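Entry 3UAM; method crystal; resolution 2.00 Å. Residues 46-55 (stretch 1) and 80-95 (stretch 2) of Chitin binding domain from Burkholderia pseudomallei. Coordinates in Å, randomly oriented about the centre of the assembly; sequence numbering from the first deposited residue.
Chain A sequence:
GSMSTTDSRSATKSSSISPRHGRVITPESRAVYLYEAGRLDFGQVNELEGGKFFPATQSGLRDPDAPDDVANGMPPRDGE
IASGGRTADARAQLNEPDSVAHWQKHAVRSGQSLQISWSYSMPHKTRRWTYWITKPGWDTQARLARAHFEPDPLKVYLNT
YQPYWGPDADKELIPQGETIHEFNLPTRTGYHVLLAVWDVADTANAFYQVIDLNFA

Stretch 1 46-55: NELEGGKFFP
Stretch 2, residues 80-95: EIASGGRTADARAQLN

Two irregular segments can be joined without sharing a sheet when arginines of one reach the carbonyls of the other, and this chitin binding domain gives a compact example. Stretch 1 is mostly loop, with a short strand at Glu49-Gly51 (phi/psi -112/120, -146/-173 and -58/138); Leu48 precedes it at -88/68, and a cis peptide bond leads into Pro55. Stretch 2 opens with overlapping turns: type I from Ile81 to Gly84, closed by Gly84 N to Ile81 O at 3.1 Å, then type I' from Ser83 to Arg86, closed by Arg86 N to Ser83 O at 3.1 Å. Gly84 (65/31) and Gly85 (79/2) supply its positive phi values, and a 3-10 segment occupies Ala90-Asn95. The nearest CA atoms across the stretches are those of Leu48 and Gly84, 4.5 Å apart. Glycine matters here: an ideal CB on Gly84 would lie 2.4 Å from Leu48 O, and one on Gly50 2.3 Å from Gly84 O. Without these side chains, Gly50 CA approaches Gly84 O to 3.3 Å, a CA-H...O contact.

The arginines donate to backbone oxygens of stretch 1. The CA-to-CB bond of Arg86 points toward stretch 1, and with chi m, m, t its guanidinium meets Glu49 O near its plane, through NE at 2.9 Å and, weakly, NH2 at 3.2 Å. Arg91 (m, t, m) donates from NH1 to Glu47 O at 2.9 Å; Asp89 (chi1 p) steadies it by a salt bridge, Arg91 NH2 to Asp89 OD2 at 2.9 Å. A water bridges Arg91 NH1 (2.9 Å) and Glu47 OE1 (2.4 Å).

Apolar packing completes the joint. Leu48 (m, t) places CD2 3.7 Å from Leu94 CD1 and 3.5 Å from Arg91 CD, while Phe54 (chi1 t, chi2 -89°) brings CE2 3.7 Å from Ile81 CD1. Together the stretches bury 454 Å².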

# COMPACT_ATOMS: atom_id res chain seq x y z
N ASN A 46 8.15 -2.64 -7.68
CA ASN A 46 8.72 -2.60 -6.32
C ASN A 46 9.09 -1.19 -5.78
O ASN A 46 9.62 -1.08 -4.66
CB ASN A 46 9.99 -3.44 -6.31
CG ASN A 46 9.71 -4.93 -6.20
OD1 ASN A 46 9.24 -5.39 -5.17
ND2 ASN A 46 9.96 -5.67 -7.28
N GLU A 47 8.80 -0.15 -6.57
CA GLU A 47 9.21 1.22 -6.24
C GLU A 47 8.02 2.20 -6.36
O GLU A 47 8.18 3.31 -6.87
CB GLU A 47 10.36 1.65 -7.15
CG GLU A 47 11.66 0.95 -6.86
CD GLU A 47 12.74 1.18 -7.92
OE1 GLU A 47 12.71 2.18 -8.65
OE2 GLU A 47 13.65 0.33 -8.02
N LEU A 48 6.86 1.78 -5.86
CA LEU A 48 5.69 2.62 -5.81
C LEU A 48 5.77 3.39 -4.49
O LEU A 48 4.99 3.19 -3.57
CB LEU A 48 4.42 1.80 -5.97
CG LEU A 48 4.33 0.95 -7.26
CD1 LEU A 48 2.99 0.23 -7.34
CD2 LEU A 48 4.59 1.79 -8.53
N GLU A 49 6.77 4.28 -4.44
CA GLU A 49 7.25 4.90 -3.21
C GLU A 49 6.91 6.39 -3.22
O GLU A 49 7.26 7.15 -4.14
CB GLU A 49 8.76 4.69 -3.13
CG GLU A 49 9.37 5.07 -1.80
CD GLU A 49 10.88 4.97 -1.76
OE1 GLU A 49 11.52 4.45 -2.70
OE2 GLU A 49 11.45 5.44 -0.76
N GLY A 50 6.14 6.81 -2.24
CA GLY A 50 5.86 8.23 -2.06
C GLY A 50 5.73 8.52 -0.59
O GLY A 50 5.96 7.64 0.24
N GLY A 51 5.34 9.75 -0.27
CA GLY A 51 5.25 10.19 1.11
C GLY A 51 4.33 9.30 1.90
O GLY A 51 3.26 8.92 1.42
N LYS A 52 4.74 8.97 3.13
CA LYS A 52 3.91 8.18 4.05
C LYS A 52 2.81 9.00 4.74
O LYS A 52 2.75 10.21 4.62
CB LYS A 52 4.81 7.46 5.10
CG LYS A 52 5.58 8.39 6.01
CD LYS A 52 6.60 7.63 6.86
CE LYS A 52 7.53 8.56 7.60
NZ LYS A 52 8.47 7.83 8.49
N PHE A 53 1.96 8.30 5.48
CA PHE A 53 0.86 8.89 6.28
C PHE A 53 -0.38 9.27 5.45
O PHE A 53 -1.17 10.13 5.87
CB PHE A 53 1.31 10.06 7.17
CG PHE A 53 2.49 9.78 8.04
CD1 PHE A 53 2.88 8.51 8.38
CD2 PHE A 53 3.21 10.84 8.57
CE1 PHE A 53 3.97 8.29 9.22
CE2 PHE A 53 4.28 10.64 9.41
CZ PHE A 53 4.67 9.35 9.72
N PHE A 54 -0.57 8.62 4.31
CA PHE A 54 -1.91 8.54 3.72
C PHE A 54 -2.93 8.24 4.84
O PHE A 54 -2.67 7.37 5.67
CB PHE A 54 -1.93 7.43 2.66
CG PHE A 54 -3.26 7.23 2.03
CD1 PHE A 54 -4.17 6.35 2.57
CD2 PHE A 54 -3.59 7.91 0.88
CE1 PHE A 54 -5.41 6.18 1.97
CE2 PHE A 54 -4.81 7.74 0.28
CZ PHE A 54 -5.71 6.87 0.82
N PRO A 55 -4.08 8.93 4.86
CA PRO A 55 -4.62 9.84 3.85
C PRO A 55 -4.28 11.31 4.05
O PRO A 55 -4.97 12.17 3.49
CB PRO A 55 -6.13 9.62 3.99
CG PRO A 55 -6.32 9.43 5.46
CD PRO A 55 -5.10 8.62 5.89
N GLU A 80 -3.27 9.69 -7.94
CA GLU A 80 -1.92 9.14 -8.06
C GLU A 80 -1.60 8.17 -6.91
O GLU A 80 -0.45 7.87 -6.62
CB GLU A 80 -0.89 10.26 -8.15
CG GLU A 80 -1.21 11.22 -9.28
CD GLU A 80 -0.16 12.28 -9.53
OE1 GLU A 80 0.77 12.47 -8.71
OE2 GLU A 80 -0.28 12.93 -10.56
N ILE A 81 -2.65 7.67 -6.26
CA ILE A 81 -2.48 6.76 -5.14
C ILE A 81 -1.94 5.42 -5.61
O ILE A 81 -1.03 4.85 -4.98
CB ILE A 81 -3.80 6.56 -4.37
CG1 ILE A 81 -4.21 7.86 -3.67
CG2 ILE A 81 -3.66 5.46 -3.32
CD1 ILE A 81 -5.67 7.95 -3.29
N ALA A 82 -2.49 4.91 -6.72
CA ALA A 82 -2.13 3.57 -7.18
C ALA A 82 -0.66 3.48 -7.64
O ALA A 82 -0.09 2.38 -7.63
CB ALA A 82 -3.09 3.09 -8.28
N SER A 83 -0.05 4.59 -8.04
CA SER A 83 1.36 4.57 -8.45
C SER A 83 2.31 5.05 -7.35
O SER A 83 3.52 5.19 -7.56
CB SER A 83 1.57 5.41 -9.71
OG SER A 83 1.44 6.79 -9.44
N GLY A 84 1.77 5.29 -6.16
CA GLY A 84 2.57 5.81 -5.06
C GLY A 84 3.11 7.20 -5.31
O GLY A 84 4.18 7.55 -4.83
N GLY A 85 2.36 8.00 -6.08
CA GLY A 85 2.81 9.31 -6.52
C GLY A 85 3.77 9.31 -7.72
O GLY A 85 4.24 10.38 -8.12
N ARG A 86 4.08 8.14 -8.26
CA ARG A 86 5.06 7.99 -9.34
C ARG A 86 4.36 8.18 -10.68
O ARG A 86 3.48 7.40 -11.02
CB ARG A 86 5.72 6.61 -9.28
CG ARG A 86 6.47 6.35 -7.99
CD ARG A 86 7.79 7.11 -8.01
NE ARG A 86 8.48 7.09 -6.72
CZ ARG A 86 9.73 7.50 -6.54
NH1 ARG A 86 10.46 7.95 -7.56
NH2 ARG A 86 10.26 7.46 -5.32
N THR A 87 4.72 9.23 -11.42
CA THR A 87 4.06 9.48 -12.70
C THR A 87 5.01 9.82 -13.87
O THR A 87 4.53 10.15 -14.94
CB THR A 87 3.03 10.63 -12.56
OG1 THR A 87 3.71 11.83 -12.16
CG2 THR A 87 1.97 10.31 -11.52
N ALA A 88 6.32 9.71 -13.68
CA ALA A 88 7.29 10.07 -14.73
C ALA A 88 7.56 8.97 -15.76
O ALA A 88 8.19 9.23 -16.79
CB ALA A 88 8.62 10.52 -14.11
N ASP A 89 7.12 7.75 -15.49
CA ASP A 89 7.37 6.62 -16.38
C ASP A 89 6.14 5.69 -16.46
O ASP A 89 5.03 6.14 -16.16
CB ASP A 89 8.65 5.91 -15.94
CG ASP A 89 8.49 5.14 -14.63
OD1 ASP A 89 7.38 5.06 -14.08
OD2 ASP A 89 9.51 4.61 -14.14
N ALA A 90 6.32 4.43 -16.86
CA ALA A 90 5.18 3.54 -17.12
C ALA A 90 4.37 3.19 -15.86
O ALA A 90 3.25 2.67 -15.98
CB ALA A 90 5.63 2.28 -17.84
N ARG A 91 4.90 3.46 -14.68
CA ARG A 91 4.11 3.35 -13.44
C ARG A 91 2.82 4.21 -13.49
O ARG A 91 1.88 3.94 -12.75
CB ARG A 91 4.93 3.74 -12.21
CG ARG A 91 6.00 2.73 -11.84
CD ARG A 91 6.93 3.27 -10.75
NE ARG A 91 7.99 4.07 -11.34
CZ ARG A 91 9.08 4.49 -10.69
NH1 ARG A 91 9.24 4.28 -9.39
NH2 ARG A 91 9.99 5.17 -11.36
N ALA A 92 2.79 5.24 -14.34
CA ALA A 92 1.58 6.06 -14.52
C ALA A 92 0.35 5.27 -14.96
O ALA A 92 -0.77 5.68 -14.66
CB ALA A 92 1.84 7.20 -15.50
N GLN A 93 0.55 4.18 -15.70
CA GLN A 93 -0.53 3.25 -16.08
C GLN A 93 -1.43 2.89 -14.90
O GLN A 93 -2.64 2.73 -15.05
CB GLN A 93 0.05 1.92 -16.61
CG GLN A 93 0.61 1.97 -18.02
CD GLN A 93 1.45 0.73 -18.38
OE1 GLN A 93 1.00 -0.14 -19.11
NE2 GLN A 93 2.68 0.66 -17.86
N LEU A 94 -0.82 2.75 -13.73
CA LEU A 94 -1.53 2.29 -12.54
C LEU A 94 -2.69 3.17 -12.12
O LEU A 94 -3.61 2.68 -11.50
CB LEU A 94 -0.55 2.12 -11.38
CG LEU A 94 0.42 0.94 -11.55
CD1 LEU A 94 1.65 1.17 -10.68
CD2 LEU A 94 -0.23 -0.41 -11.22
N ASN A 95 -2.62 4.46 -12.45
CA ASN A 95 -3.63 5.44 -12.03
C ASN A 95 -4.86 5.55 -12.90
O ASN A 95 -5.79 6.31 -12.58
CB ASN A 95 -2.97 6.82 -11.94
CG ASN A 95 -1.87 6.85 -10.89
OD1 ASN A 95 -2.04 6.29 -9.80
ND2 ASN A 95 -0.74 7.46 -11.22
O HOH W 1 11.90 4.46 -8.38